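Local atomic coordinates of oxidoreductase, 2OG-Fe oxygenase family protein, putative, expressed (Oryza sativa subsp. japonica, PDB entry 5XOI), a protein that probably acts as an AlkB-family dioxygenase dependent on Fe(II) and 2-oxoglutarate, this chain being its oxygenase domain. Residues Tyr8-Gly12 with Asp113-Leu117; Val14-Phe19 with Asp95-Ser100; Ser54-Leu60 with Cys125-Thr131; Leu167-Asn172 with Leu196-Gly200. All blocks are in the same frame, centred on the assembly; numbering follows the deposited sequence.

Contact 1: Tyr8-Gly12 with Asp113-Leu117; sequences YLRPG and DVEEL
Two hydrogen bonds to one carboxylate hold this contact together. The CA-to-CB bond of Glu115 (chi1 m, chi2 t) points toward Tyr8-Gly12. Glu115 OE2 accepts a very short bond of 2.5 Å from Tyr8 OH, at the ring edge, near its plane. Glu115 OE1 accepts a hydrogen bond from the backbone Gly12 N at 2.9 Å. Tyr8 reaches the acid with chi1 t. The backbone of 8-10 is strand, the edge strand of the larger sheet of the double-stranded beta-helix fold. Pro11 and Gly12 then turn the chain toward strand 13-16, with Gly12 at phi 75° and psi 18°. Residues 113-117 are extended but belong to no regular strand; they lie in the loop after helix 87-106. The remaining contacts are close approaches. Pro11 CA is 3.4 Å from Glu115 OE1. Leu117 (chi1 m, chi2 t) brings CD2 to 3.5 Å from Gly12 O, and the CA atoms of Gly12 and Leu117 are 6.3 Å apart. The Tyr8 and Glu115 side chains also touch Leu104 of helix 87-106.

Contact 2: Val14-Phe19 with Asp95-Ser100; sequences VLLKKF and DAIQAS
Helix 87-106 packs on the face of strand 13-16 that carries Val14 and Leu16. The axes of strand 14-16 and helix 95-100 approach to 9.6 Å, with 116° between their directions. Val14 and Leu16 point toward the helix, while Leu15 points away. A type II beta turn from Leu16 to Phe19 follows, with Lys18 at phi 52°, and it brings Phe19 back toward the helix with chi1 t. Asp95 opens the helical segment: its O is 3.8 Å from Phe19 CZ. One residue on, Ala96 meets the same ring, its CA 3.6 Å from Phe19 CZ and its CB 3.7 Å from Phe19 CE2. Ala96 O also lies 3.6 Å from Leu16 CD2. Ile97 faces away from the strand. Ala99, one turn beyond Asp95, sets its CB 3.9 Å from Phe19 CE1 and 4.0 Å from Leu16 CD2 (Leu16 chi1 m). Ser100 is the last to touch. Its OG is 3.4 Å from Leu16 CD1 and 3.5 Å from Val14 CG1, and the CA atoms of Val14 and Ser100 are 6.5 Å apart. This is helix-on-sheet packing on the larger sheet of the fold; Ala96 and Ser100 also touch Ile189 of the neighbouring strand. Ser100 (chi1 m) bonds from OG to Ala96 O at 2.9 Å, so its proton is used within the helix and the contact rests on apolar packing.

Contact 3: Ser54-Leu60 with Cys125-Thr131; sequences SLQMMCL and CLVNFYT
Strand 55-59 pairs antiparallel with strand 124-131. The short axes lie 4.6 Å apart, at 162°. Ser54, at a corner with phi 54°, accepts a bond at its O from Thr131 N at 3.2 Å. Leu55 opposes Tyr130 in a non-hydrogen-bonded pair, CA atoms 4.8 Å apart. With chi1 t, it lays CD1 over the Tyr130 ring (chi1 m), 3.9 Å from the centroid, a CH-pi contact. Gln56 and Phe129 form a hydrogen-bonded pair, Gln56 N to Phe129 O 2.9 Å and Phe129 N to Gln56 O 2.7 Å. Water 1 lies 3.0 Å from both Gln56 OE1 and Phe129 O. Met57 (chi1 p) faces Asn128, and its CE reaches Leu126 CD2 at 3.6 Å. Met58 pairs with Val127, Met58 N to Val127 O 2.9 Å and Val127 N to Met58 O 2.8 Å. Cys59 opposes Leu126, CA atoms 4.7 Å apart. Leu60 ends the run, with Leu60 N to Cys125 O 2.8 Å and Cys125 N to Leu60 O 2.9 Å. Gln56, Met58, Leu60, Cys125, Val127 and Phe129 share one face. Asn128 and Tyr130 lie on the other, where Asn128 OD1 bonds Arg48 and Tyr130 OH bonds a succinate, probably from the crystallisation liquor. Both residues bind 2-oxoglutarate in this protein, so the face of strand 124-131 that carries them, next to edge strand 55-59, lines the cosubstrate pocket of the double-stranded beta-helix.

Contact 4: Leu167-Asn172 with Leu196-Gly200; sequences LYGDVN and LIFHG. With MN (manganese (II) ion), chain C.
Strands 167-169 and 198-200 run antiparallel at 178°, with axes 4.6 Å apart. Leu167 and Gly200 form a hydrogen-bonded pair: Leu167 N gives to Gly200 O at 2.9 Å, and Gly200 N to Leu167 O at 3.1 Å. Tyr168 and His199 form the non-hydrogen-bonded pair between, CA atoms 4.2 Å apart, both with chi1 p. Their backbones bond outward instead, Tyr168 to Ser178 and His199 to His139. Gly169 N gives to Phe198 O at 2.9 Å. The return bond, Phe198 N to Gly169 O at 2.8 Å, is weak, with an angle of 130°. Beyond it the chain leaves the strand at Asp170, whose OD1 makes a salt bridge with Arg10. Val171 and Asn172 cover one face of the Phe198 ring (chi1 m). Asn172 N and Val171 C lie over that face, and Asn172 CB is 3.6 Å from Phe198 CE2. On the side of Tyr168 and His199, Ile197 CD1 packs 4.0 Å from Tyr168 CB. Both nitrogens of the His199 ring are engaged. His199 ND1 donates to Ile197 O at 2.9 Å, which leaves His199 NE2 to bind manganese at 2.2 Å. Water 2 is 2.3 Å from the same manganese ion. His139 and Asp141 complete the protein ligands, the His-Asp-His facial triad of Fe(II)/2-oxoglutarate dioxygenases, with manganese in the place predicted for iron.

In the fold
Contacts 1, 2 and 3 all reach the larger sheet, contacts 1 and 3 at its two edge strands, their centres about 28 Å apart on opposite sides of the chain's centre. Contact 2 uses the strand next to that of contact 1, and the two touch where Leu117 CD1 packs 3.8 Å from Ser100 CB. Contact 4 belongs to the four-stranded sheet. Contact 1 joins it through the salt bridge of Arg10 NH1 with Asp170 OD1, 3.0 Å. Contacts 3 and 4 serve the active site from different sheets: their nearest atoms are about 6 Å apart, one providing residues for 2-oxoglutarate, the other a metal ligand. Contacts 1 and 2 lie away from that site.

Contact 1: Tyr8-Gly12 with Asp113-Leu117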
loop_
_atom_site.group_PDB
_atom_site.type_symbol
_atom_site.label_atom_id
_atom_site.label_comp_id
_atom_site.label_asym_id
_atom_site.label_seq_id
_atom_site.Cartn_x
_atom_site.Cartn_y
_atom_site.Cartn_z
ATOM N N TYR A 8 -14.448 -9.400 -0.585
ATOM C CA TYR A 8 -14.854 -8.439 -1.599
ATOM C C TYR A 8 -15.385 -7.194 -0.904
ATOM O O TYR A 8 -16.386 -7.261 -0.182
ATOM C CB TYR A 8 -15.922 -9.075 -2.488
ATOM C CG TYR A 8 -16.467 -8.220 -3.586
ATOM C CD1 TYR A 8 -17.593 -7.432 -3.388
ATOM C CD2 TYR A 8 -15.884 -8.218 -4.839
ATOM C CE1 TYR A 8 -18.104 -6.650 -4.407
ATOM C CE2 TYR A 8 -16.392 -7.447 -5.863
ATOM C CZ TYR A 8 -17.505 -6.669 -5.641
ATOM O OH TYR A 8 -18.014 -5.911 -6.669
ATOM N N LEU A 9 -14.712 -6.058 -1.096
ATOM C CA LEU A 9 -15.134 -4.844 -0.409
ATOM C C LEU A 9 -16.029 -3.959 -1.262
ATOM O O LEU A 9 -16.902 -3.273 -0.726
ATOM C CB LEU A 9 -13.914 -4.035 0.041
ATOM C CG LEU A 9 -12.946 -4.709 1.016
ATOM C CD1 LEU A 9 -12.003 -3.663 1.583
ATOM C CD2 LEU A 9 -13.696 -5.423 2.123
ATOM N N ARG A 10 -15.813 -3.958 -2.567
ATOM C CA ARG A 10 -16.588 -3.215 -3.545
ATOM C C ARG A 10 -15.998 -3.548 -4.909
ATOM O O ARG A 10 -14.935 -4.190 -4.975
ATOM C CB ARG A 10 -16.556 -1.707 -3.272
ATOM C CG ARG A 10 -15.270 -1.145 -2.760
ATOM C CD ARG A 10 -15.459 0.351 -2.544
ATOM N NE ARG A 10 -15.462 1.054 -3.826
ATOM C CZ ARG A 10 -15.892 2.300 -3.997
ATOM N NH1 ARG A 10 -16.353 2.993 -2.959
ATOM N NH2 ARG A 10 -15.857 2.851 -5.204
ATOM N N PRO A 11 -16.641 -3.157 -6.011
ATOM C CA PRO A 11 -16.127 -3.569 -7.322
ATOM C C PRO A 11 -14.664 -3.180 -7.525
ATOM O O PRO A 11 -14.270 -2.017 -7.377
ATOM C CB PRO A 11 -17.076 -2.864 -8.298
ATOM C CG PRO A 11 -18.367 -2.808 -7.558
ATOM C CD PRO A 11 -17.983 -2.543 -6.127
ATOM N N GLY A 12 -13.842 -4.188 -7.815
ATOM C CA GLY A 12 -12.421 -3.984 -8.014
ATOM C C GLY A 12 -11.625 -3.757 -6.751
ATOM O O GLY A 12 -10.495 -3.270 -6.826
ATOM N N ASP A 113 -21.730 -8.646 -14.928
ATOM C CA ASP A 113 -20.475 -8.895 -15.619
ATOM C C ASP A 113 -19.477 -9.585 -14.691
ATOM O O ASP A 113 -19.516 -9.434 -13.468
ATOM C CB ASP A 113 -19.867 -7.586 -16.123
ATOM C CG ASP A 113 -20.740 -6.887 -17.148
ATOM O OD1 ASP A 113 -21.764 -7.467 -17.558
ATOM O OD2 ASP A 113 -20.393 -5.748 -17.535
ATOM N N VAL A 114 -18.571 -10.348 -15.296
ATOM C CA VAL A 114 -17.428 -10.914 -14.586
ATOM C C VAL A 114 -16.431 -9.803 -14.286
ATOM O O VAL A 114 -16.021 -9.063 -15.191
ATOM C CB VAL A 114 -16.771 -12.022 -15.426
ATOM C CG1 VAL A 114 -15.564 -12.613 -14.703
ATOM C CG2 VAL A 114 -17.788 -13.096 -15.790
ATOM N N GLU A 115 -16.021 -9.688 -13.024
ATOM C CA GLU A 115 -15.024 -8.694 -12.653
ATOM C C GLU A 115 -13.617 -9.253 -12.826
ATOM O O GLU A 115 -13.372 -10.450 -12.659
ATOM C CB GLU A 115 -15.210 -8.232 -11.209
ATOM C CG GLU A 115 -16.339 -7.250 -10.991
ATOM C CD GLU A 115 -16.365 -6.730 -9.561
ATOM O OE1 GLU A 115 -15.279 -6.439 -9.010
ATOM O OE2 GLU A 115 -17.464 -6.626 -8.982
ATOM N N GLU A 116 -12.691 -8.364 -13.151
ATOM C CA GLU A 116 -11.309 -8.751 -13.382
ATOM C C GLU A 116 -10.426 -7.529 -13.197
ATOM O O GLU A 116 -10.665 -6.495 -13.823
ATOM C CB GLU A 116 -11.134 -9.322 -14.789
ATOM C CG GLU A 116 -9.854 -10.105 -14.978
ATOM C CD GLU A 116 -9.806 -10.790 -16.340
ATOM O OE1 GLU A 116 -10.497 -10.334 -17.272
ATOM O OE2 GLU A 116 -9.101 -11.808 -16.465
ATOM N N LEU A 117 -9.416 -7.655 -12.346
ATOM C CA LEU A 117 -8.467 -6.562 -12.159
ATOM C C LEU A 117 -7.420 -6.579 -13.269
ATOM O O LEU A 117 -6.927 -7.647 -13.636
ATOM C CB LEU A 117 -7.780 -6.703 -10.812
ATOM C CG LEU A 117 -8.633 -6.365 -9.594
ATOM C CD1 LEU A 117 -8.105 -7.124 -8.389
ATOM C CD2 LEU A 117 -8.643 -4.859 -9.342
#

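Contact 2: Val14-Phe19 with Asp95-Ser100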
loop_
_atom_site.group_PDB
_atom_site.type_symbol
_atom_site.label_atom_id
_atom_site.label_comp_id
_atom_site.label_asym_id
_atom_site.label_seq_id
_atom_site.Cartn_x
_atom_site.Cartn_y
_atom_site.Cartn_z
ATOM N N VAL A 14 -10.380 -5.860 -3.360
ATOM C CA VAL A 14 -10.267 -7.174 -2.745
ATOM C C VAL A 14 -9.251 -7.082 -1.618
ATOM O O VAL A 14 -8.151 -6.554 -1.811
ATOM C CB VAL A 14 -9.840 -8.233 -3.773
ATOM C CG1 VAL A 14 -9.537 -9.562 -3.093
ATOM C CG2 VAL A 14 -10.932 -8.401 -4.820
ATOM N N LEU A 15 -9.614 -7.610 -0.449
ATOM C CA LEU A 15 -8.713 -7.721 0.691
ATOM C C LEU A 15 -8.304 -9.183 0.849
ATOM O O LEU A 15 -9.160 -10.060 1.021
ATOM C CB LEU A 15 -9.383 -7.208 1.965
ATOM C CG LEU A 15 -8.663 -7.493 3.284
ATOM C CD1 LEU A 15 -7.288 -6.816 3.323
ATOM C CD2 LEU A 15 -9.507 -7.016 4.432
ATOM N N LEU A 16 -7.004 -9.441 0.768
ATOM C CA LEU A 16 -6.451 -10.790 0.883
ATOM C C LEU A 16 -5.911 -10.940 2.306
ATOM O O LEU A 16 -4.841 -10.415 2.641
ATOM C CB LEU A 16 -5.371 -11.025 -0.171
ATOM C CG LEU A 16 -5.794 -10.907 -1.634
ATOM C CD1 LEU A 16 -5.666 -9.457 -2.111
ATOM C CD2 LEU A 16 -4.935 -11.786 -2.520
ATOM N N LYS A 17 -6.659 -11.645 3.152
ATOM C CA LYS A 17 -6.278 -11.755 4.558
ATOM C C LYS A 17 -5.056 -12.650 4.716
ATOM O O LYS A 17 -5.018 -13.763 4.185
ATOM C CB LYS A 17 -7.438 -12.311 5.389
ATOM C CG LYS A 17 -8.667 -11.418 5.440
ATOM C CD LYS A 17 -8.394 -10.093 6.131
ATOM C CE LYS A 17 -7.949 -10.294 7.572
ATOM N NZ LYS A 17 -7.603 -9.001 8.258
ATOM N N LYS A 18 -4.066 -12.168 5.474
ATOM C CA LYS A 18 -2.884 -12.963 5.831
ATOM C C LYS A 18 -2.221 -13.569 4.591
ATOM O O LYS A 18 -1.765 -14.715 4.592
ATOM C CB LYS A 18 -3.250 -14.052 6.845
ATOM C CG LYS A 18 -3.808 -13.515 8.169
ATOM C CD LYS A 18 -2.861 -12.508 8.811
ATOM C CE LYS A 18 -3.502 -11.808 10.023
ATOM N NZ LYS A 18 -2.489 -11.166 10.939
ATOM N N PHE A 19 -2.196 -12.796 3.503
ATOM C CA PHE A 19 -1.668 -13.306 2.241
ATOM C C PHE A 19 -0.151 -13.485 2.292
ATOM O O PHE A 19 0.386 -14.439 1.713
ATOM C CB PHE A 19 -2.065 -12.357 1.108
ATOM C CG PHE A 19 -1.772 -12.877 -0.263
ATOM C CD1 PHE A 19 -2.546 -13.885 -0.816
ATOM C CD2 PHE A 19 -0.733 -12.341 -1.013
ATOM C CE1 PHE A 19 -2.281 -14.366 -2.102
ATOM C CE2 PHE A 19 -0.457 -12.813 -2.297
ATOM C CZ PHE A 19 -1.233 -13.828 -2.837
ATOM N N ASP A 95 1.241 -12.252 -7.773
ATOM C CA ASP A 95 0.503 -13.362 -7.168
ATOM C C ASP A 95 -0.790 -12.876 -6.518
ATOM O O ASP A 95 -1.831 -13.543 -6.602
ATOM C CB ASP A 95 1.370 -14.071 -6.120
ATOM C CG ASP A 95 2.485 -14.910 -6.735
ATOM O OD1 ASP A 95 2.490 -15.126 -7.961
ATOM O OD2 ASP A 95 3.366 -15.353 -5.972
ATOM N N ALA A 96 -0.735 -11.720 -5.845
ATOM C CA ALA A 96 -1.924 -11.175 -5.198
ATOM C C ALA A 96 -2.999 -10.829 -6.219
ATOM O O ALA A 96 -4.188 -11.091 -5.997
ATOM C CB ALA A 96 -1.548 -9.939 -4.375
ATOM N N ILE A 97 -2.595 -10.238 -7.344
ATOM C CA ILE A 97 -3.536 -9.948 -8.420
ATOM C C ILE A 97 -4.108 -11.241 -8.982
ATOM O O ILE A 97 -5.321 -11.364 -9.184
ATOM C CB ILE A 97 -2.851 -9.105 -9.508
ATOM C CG1 ILE A 97 -2.476 -7.737 -8.929
ATOM C CG2 ILE A 97 -3.777 -8.916 -10.696
ATOM C CD1 ILE A 97 -1.607 -6.930 -9.850
ATOM N N GLN A 98 -3.243 -12.220 -9.245
ATOM C CA GLN A 98 -3.720 -13.504 -9.754
ATOM C C GLN A 98 -4.716 -14.142 -8.791
ATOM O O GLN A 98 -5.767 -14.647 -9.206
ATOM C CB GLN A 98 -2.535 -14.440 -9.997
ATOM C CG GLN A 98 -1.856 -14.266 -11.342
ATOM C CD GLN A 98 -0.935 -15.434 -11.682
ATOM O OE1 GLN A 98 -0.453 -16.141 -10.792
ATOM N NE2 GLN A 98 -0.705 -15.653 -12.976
ATOM N N ALA A 99 -4.408 -14.125 -7.493
ATOM C CA ALA A 99 -5.325 -14.703 -6.520
ATOM C C ALA A 99 -6.632 -13.931 -6.474
ATOM O O ALA A 99 -7.714 -14.528 -6.383
ATOM C CB ALA A 99 -4.676 -14.742 -5.132
ATOM N N SER A 100 -6.556 -12.600 -6.536
ATOM C CA SER A 100 -7.771 -11.792 -6.545
ATOM C C SER A 100 -8.638 -12.109 -7.759
ATOM O O SER A 100 -9.863 -12.230 -7.647
ATOM C CB SER A 100 -7.410 -10.311 -6.522
ATOM O OG SER A 100 -6.789 -9.967 -5.300
#

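Contact 3: Ser54-Leu60 with Cys125-Thr131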
loop_
_atom_site.group_PDB
_atom_site.type_symbol
_atom_site.label_atom_id
_atom_site.label_comp_id
_atom_site.label_asym_id
_atom_site.label_seq_id
_atom_site.Cartn_x
_atom_site.Cartn_y
_atom_site.Cartn_z
ATOM N N SER A 54 3.075 11.389 12.394
ATOM C CA SER A 54 3.989 10.313 12.798
ATOM C C SER A 54 4.260 9.344 11.650
ATOM O O SER A 54 4.255 8.120 11.812
ATOM C CB SER A 54 3.448 9.585 14.027
ATOM O OG SER A 54 3.359 10.527 15.100
ATOM N N LEU A 55 4.536 9.917 10.482
ATOM C CA LEU A 55 4.715 9.163 9.253
ATOM C C LEU A 55 6.069 9.495 8.641
ATOM O O LEU A 55 6.424 10.672 8.498
ATOM C CB LEU A 55 3.584 9.478 8.254
ATOM C CG LEU A 55 3.771 8.941 6.828
ATOM C CD1 LEU A 55 3.610 7.427 6.805
ATOM C CD2 LEU A 55 2.779 9.599 5.860
ATOM N N GLN A 56 6.820 8.459 8.281
ATOM C CA GLN A 56 7.994 8.591 7.429
ATOM C C GLN A 56 7.787 7.752 6.176
ATOM O O GLN A 56 7.012 6.794 6.177
ATOM C CB GLN A 56 9.272 8.139 8.143
ATOM C CG GLN A 56 9.574 8.886 9.445
ATOM C CD GLN A 56 10.648 8.182 10.251
ATOM O OE1 GLN A 56 10.359 7.507 11.241
ATOM N NE2 GLN A 56 11.892 8.316 9.816
ATOM N N MET A 57 8.507 8.098 5.108
ATOM C CA MET A 57 8.321 7.411 3.838
ATOM C C MET A 57 9.641 7.310 3.090
ATOM O O MET A 57 10.586 8.067 3.327
ATOM C CB MET A 57 7.277 8.125 2.956
ATOM C CG MET A 57 7.679 9.557 2.565
ATOM S SD MET A 57 6.443 10.302 1.480
ATOM C CE MET A 57 6.822 9.459 -0.054
ATOM N N MET A 58 9.681 6.352 2.171
ATOM C CA MET A 58 10.739 6.263 1.183
ATOM C C MET A 58 10.156 5.544 -0.017
ATOM O O MET A 58 9.219 4.751 0.114
ATOM C CB MET A 58 11.990 5.541 1.710
ATOM C CG MET A 58 11.827 4.053 1.973
ATOM S SD MET A 58 13.421 3.154 2.065
ATOM C CE MET A 58 13.993 3.268 0.380
ATOM N N CYS A 59 10.686 5.845 -1.195
ATOM C CA CYS A 59 10.177 5.209 -2.396
ATOM C C CYS A 59 11.175 4.184 -2.905
ATOM O O CYS A 59 12.385 4.307 -2.693
ATOM C CB CYS A 59 9.874 6.237 -3.489
ATOM S SG CYS A 59 8.472 7.325 -3.102
ATOM N N LEU A 60 10.649 3.148 -3.548
ATOM C CA LEU A 60 11.445 2.238 -4.351
ATOM C C LEU A 60 10.961 2.328 -5.789
ATOM O O LEU A 60 9.770 2.525 -6.037
ATOM C CB LEU A 60 11.332 0.785 -3.877
ATOM C CG LEU A 60 11.376 0.528 -2.376
ATOM C CD1 LEU A 60 11.059 -0.952 -2.095
ATOM C CD2 LEU A 60 12.728 0.905 -1.819
ATOM N N CYS A 125 6.925 1.955 -5.682
ATOM C CA CYS A 125 6.558 1.426 -4.373
ATOM C C CYS A 125 6.749 2.512 -3.328
ATOM O O CYS A 125 7.874 2.962 -3.088
ATOM C CB CYS A 125 7.367 0.191 -4.000
ATOM S SG CYS A 125 6.927 -0.461 -2.353
ATOM N N LEU A 126 5.655 2.922 -2.707
ATOM C CA LEU A 126 5.711 3.864 -1.604
ATOM C C LEU A 126 5.777 3.059 -0.311
ATOM O O LEU A 126 4.858 2.292 -0.010
ATOM C CB LEU A 126 4.490 4.780 -1.617
ATOM C CG LEU A 126 4.692 6.232 -1.200
ATOM C CD1 LEU A 126 3.407 7.006 -1.407
ATOM C CD2 LEU A 126 5.128 6.305 0.252
ATOM N N VAL A 127 6.859 3.233 0.443
ATOM C CA VAL A 127 7.038 2.587 1.738
ATOM C C VAL A 127 6.737 3.619 2.819
ATOM O O VAL A 127 7.486 4.590 2.986
ATOM C CB VAL A 127 8.455 2.021 1.892
ATOM C CG1 VAL A 127 8.562 1.188 3.180
ATOM C CG2 VAL A 127 8.817 1.194 0.670
ATOM N N ASN A 128 5.642 3.412 3.551
ATOM C CA ASN A 128 5.211 4.291 4.638
ATOM C C ASN A 128 5.491 3.606 5.965
ATOM O O ASN A 128 5.089 2.455 6.162
ATOM C CB ASN A 128 3.706 4.582 4.556
ATOM C CG ASN A 128 3.317 5.362 3.319
ATOM O OD1 ASN A 128 3.693 6.529 3.170
ATOM N ND2 ASN A 128 2.540 4.728 2.423
ATOM N N PHE A 129 6.127 4.310 6.896
ATOM C CA PHE A 129 6.240 3.792 8.251
ATOM C C PHE A 129 5.511 4.719 9.219
ATOM O O PHE A 129 5.793 5.922 9.267
ATOM C CB PHE A 129 7.680 3.610 8.699
ATOM C CG PHE A 129 7.761 3.046 10.084
ATOM C CD1 PHE A 129 7.319 1.761 10.323
ATOM C CD2 PHE A 129 8.179 3.825 11.151
ATOM C CE1 PHE A 129 7.344 1.234 11.591
ATOM C CE2 PHE A 129 8.204 3.295 12.426
ATOM C CZ PHE A 129 7.777 2.006 12.638
ATOM N N TYR A 130 4.584 4.146 9.985
ATOM C CA TYR A 130 3.795 4.837 10.995
ATOM C C TYR A 130 4.250 4.365 12.365
ATOM O O TYR A 130 4.290 3.158 12.607
ATOM C CB TYR A 130 2.300 4.502 10.859
ATOM C CG TYR A 130 1.640 4.771 9.523
ATOM C CD1 TYR A 130 1.797 3.893 8.463
ATOM C CD2 TYR A 130 0.836 5.889 9.343
ATOM C CE1 TYR A 130 1.173 4.128 7.236
ATOM C CE2 TYR A 130 0.210 6.140 8.125
ATOM C CZ TYR A 130 0.378 5.255 7.083
ATOM O OH TYR A 130 -0.261 5.518 5.890
ATOM N N THR A 131 4.563 5.290 13.271
ATOM C CA THR A 131 4.669 4.891 14.671
ATOM C C THR A 131 3.256 4.776 15.253
ATOM O O THR A 131 2.254 4.873 14.536
ATOM C CB THR A 131 5.557 5.853 15.452
ATOM O OG1 THR A 131 5.092 7.193 15.282
ATOM C CG2 THR A 131 6.985 5.760 14.940
HETATM O O HOH W 1 7.347 7.226 11.464
#

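Contact 4: Leu167-Asn172 with Leu196-Gly200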
loop_
_atom_site.group_PDB
_atom_site.type_symbol
_atom_site.label_atom_id
_atom_site.label_comp_id
_atom_site.label_asym_id
_atom_site.label_seq_id
_atom_site.Cartn_x
_atom_site.Cartn_y
_atom_site.Cartn_z
ATOM N N LEU A 167 -9.626 3.714 6.150
ATOM C CA LEU A 167 -10.872 4.321 5.703
ATOM C C LEU A 167 -10.915 4.322 4.182
ATOM O O LEU A 167 -9.884 4.521 3.529
ATOM C CB LEU A 167 -10.998 5.763 6.209
ATOM C CG LEU A 167 -11.574 6.056 7.599
ATOM C CD1 LEU A 167 -11.208 5.022 8.637
ATOM C CD2 LEU A 167 -11.140 7.443 8.043
ATOM N N TYR A 168 -12.107 4.131 3.615
ATOM C CA TYR A 168 -12.243 4.232 2.166
ATOM C C TYR A 168 -13.661 4.648 1.790
ATOM O O TYR A 168 -14.631 4.302 2.472
ATOM C CB TYR A 168 -11.882 2.913 1.459
ATOM C CG TYR A 168 -12.687 1.711 1.893
ATOM C CD1 TYR A 168 -12.356 1.005 3.048
ATOM C CD2 TYR A 168 -13.760 1.260 1.126
ATOM C CE1 TYR A 168 -13.093 -0.120 3.439
ATOM C CE2 TYR A 168 -14.504 0.146 1.508
ATOM C CZ TYR A 168 -14.171 -0.535 2.661
ATOM O OH TYR A 168 -14.920 -1.637 3.030
ATOM N N GLY A 169 -13.769 5.394 0.694
ATOM C CA GLY A 169 -15.067 5.857 0.246
ATOM C C GLY A 169 -14.933 6.648 -1.033
ATOM O O GLY A 169 -13.856 6.733 -1.626
ATOM N N ASP A 170 -16.045 7.233 -1.455
ATOM C CA ASP A 170 -16.065 7.924 -2.734
ATOM C C ASP A 170 -15.763 9.412 -2.623
ATOM O O ASP A 170 -15.592 10.065 -3.661
ATOM C CB ASP A 170 -17.427 7.756 -3.405
ATOM C CG ASP A 170 -17.736 6.314 -3.729
ATOM O OD1 ASP A 170 -16.860 5.632 -4.292
ATOM O OD2 ASP A 170 -18.847 5.870 -3.407
ATOM N N VAL A 171 -15.708 9.964 -1.408
ATOM C CA VAL A 171 -15.587 11.406 -1.212
ATOM C C VAL A 171 -14.633 11.697 -0.059
ATOM O O VAL A 171 -14.299 10.828 0.751
ATOM C CB VAL A 171 -16.949 12.098 -0.945
ATOM C CG1 VAL A 171 -17.858 12.000 -2.151
ATOM C CG2 VAL A 171 -17.603 11.543 0.321
ATOM N N ASN A 172 -14.219 12.961 0.021
ATOM C CA ASN A 172 -13.327 13.440 1.077
ATOM C C ASN A 172 -14.143 13.873 2.301
ATOM O O ASN A 172 -14.210 15.049 2.676
ATOM C CB ASN A 172 -12.472 14.576 0.534
ATOM C CG ASN A 172 -11.528 15.141 1.562
ATOM O OD1 ASN A 172 -11.059 14.433 2.455
ATOM N ND2 ASN A 172 -11.233 16.428 1.436
ATOM N N LEU A 196 -9.946 5.045 -7.871
ATOM C CA LEU A 196 -9.864 6.415 -7.384
ATOM C C LEU A 196 -10.609 6.618 -6.061
ATOM O O LEU A 196 -11.041 7.731 -5.758
ATOM C CB LEU A 196 -10.384 7.377 -8.453
ATOM C CG LEU A 196 -9.398 7.552 -9.615
ATOM C CD1 LEU A 196 -9.906 8.577 -10.629
ATOM C CD2 LEU A 196 -8.031 7.964 -9.070
ATOM N N ILE A 197 -10.753 5.565 -5.251
ATOM C CA ILE A 197 -11.374 5.753 -3.945
ATOM C C ILE A 197 -10.551 6.735 -3.122
ATOM O O ILE A 197 -9.315 6.775 -3.198
ATOM C CB ILE A 197 -11.542 4.421 -3.192
ATOM C CG1 ILE A 197 -10.203 3.668 -3.093
ATOM C CG2 ILE A 197 -12.640 3.584 -3.841
ATOM C CD1 ILE A 197 -10.228 2.485 -2.109
ATOM N N PHE A 198 -11.245 7.551 -2.344
ATOM C CA PHE A 198 -10.594 8.267 -1.260
ATOM C C PHE A 198 -10.266 7.278 -0.145
ATOM O O PHE A 198 -11.065 6.400 0.177
ATOM C CB PHE A 198 -11.504 9.379 -0.730
ATOM C CG PHE A 198 -11.530 10.620 -1.589
ATOM C CD1 PHE A 198 -12.383 10.698 -2.686
ATOM C CD2 PHE A 198 -10.727 11.712 -1.289
ATOM C CE1 PHE A 198 -12.419 11.835 -3.484
ATOM C CE2 PHE A 198 -10.755 12.869 -2.087
ATOM C CZ PHE A 198 -11.597 12.928 -3.181
ATOM N N HIS A 199 -9.092 7.414 0.461
ATOM C CA HIS A 199 -8.691 6.412 1.447
ATOM C C HIS A 199 -7.632 7.004 2.365
ATOM O O HIS A 199 -7.023 8.039 2.074
ATOM C CB HIS A 199 -8.168 5.132 0.778
ATOM C CG HIS A 199 -7.011 5.375 -0.133
ATOM N ND1 HIS A 199 -7.170 5.838 -1.423
ATOM C CD2 HIS A 199 -5.677 5.288 0.079
ATOM C CE1 HIS A 199 -5.981 6.002 -1.973
ATOM N NE2 HIS A 199 -5.060 5.683 -1.080
ATOM N N GLY A 200 -7.438 6.345 3.500
ATOM C CA GLY A 200 -6.440 6.822 4.441
ATOM C C GLY A 200 -6.373 5.916 5.652
ATOM O O GLY A 200 -7.031 4.872 5.717
HETATM MN MN MN C . -2.946 6.330 -1.127
HETATM O O HOH W 2 -2.282 4.192 -1.758
#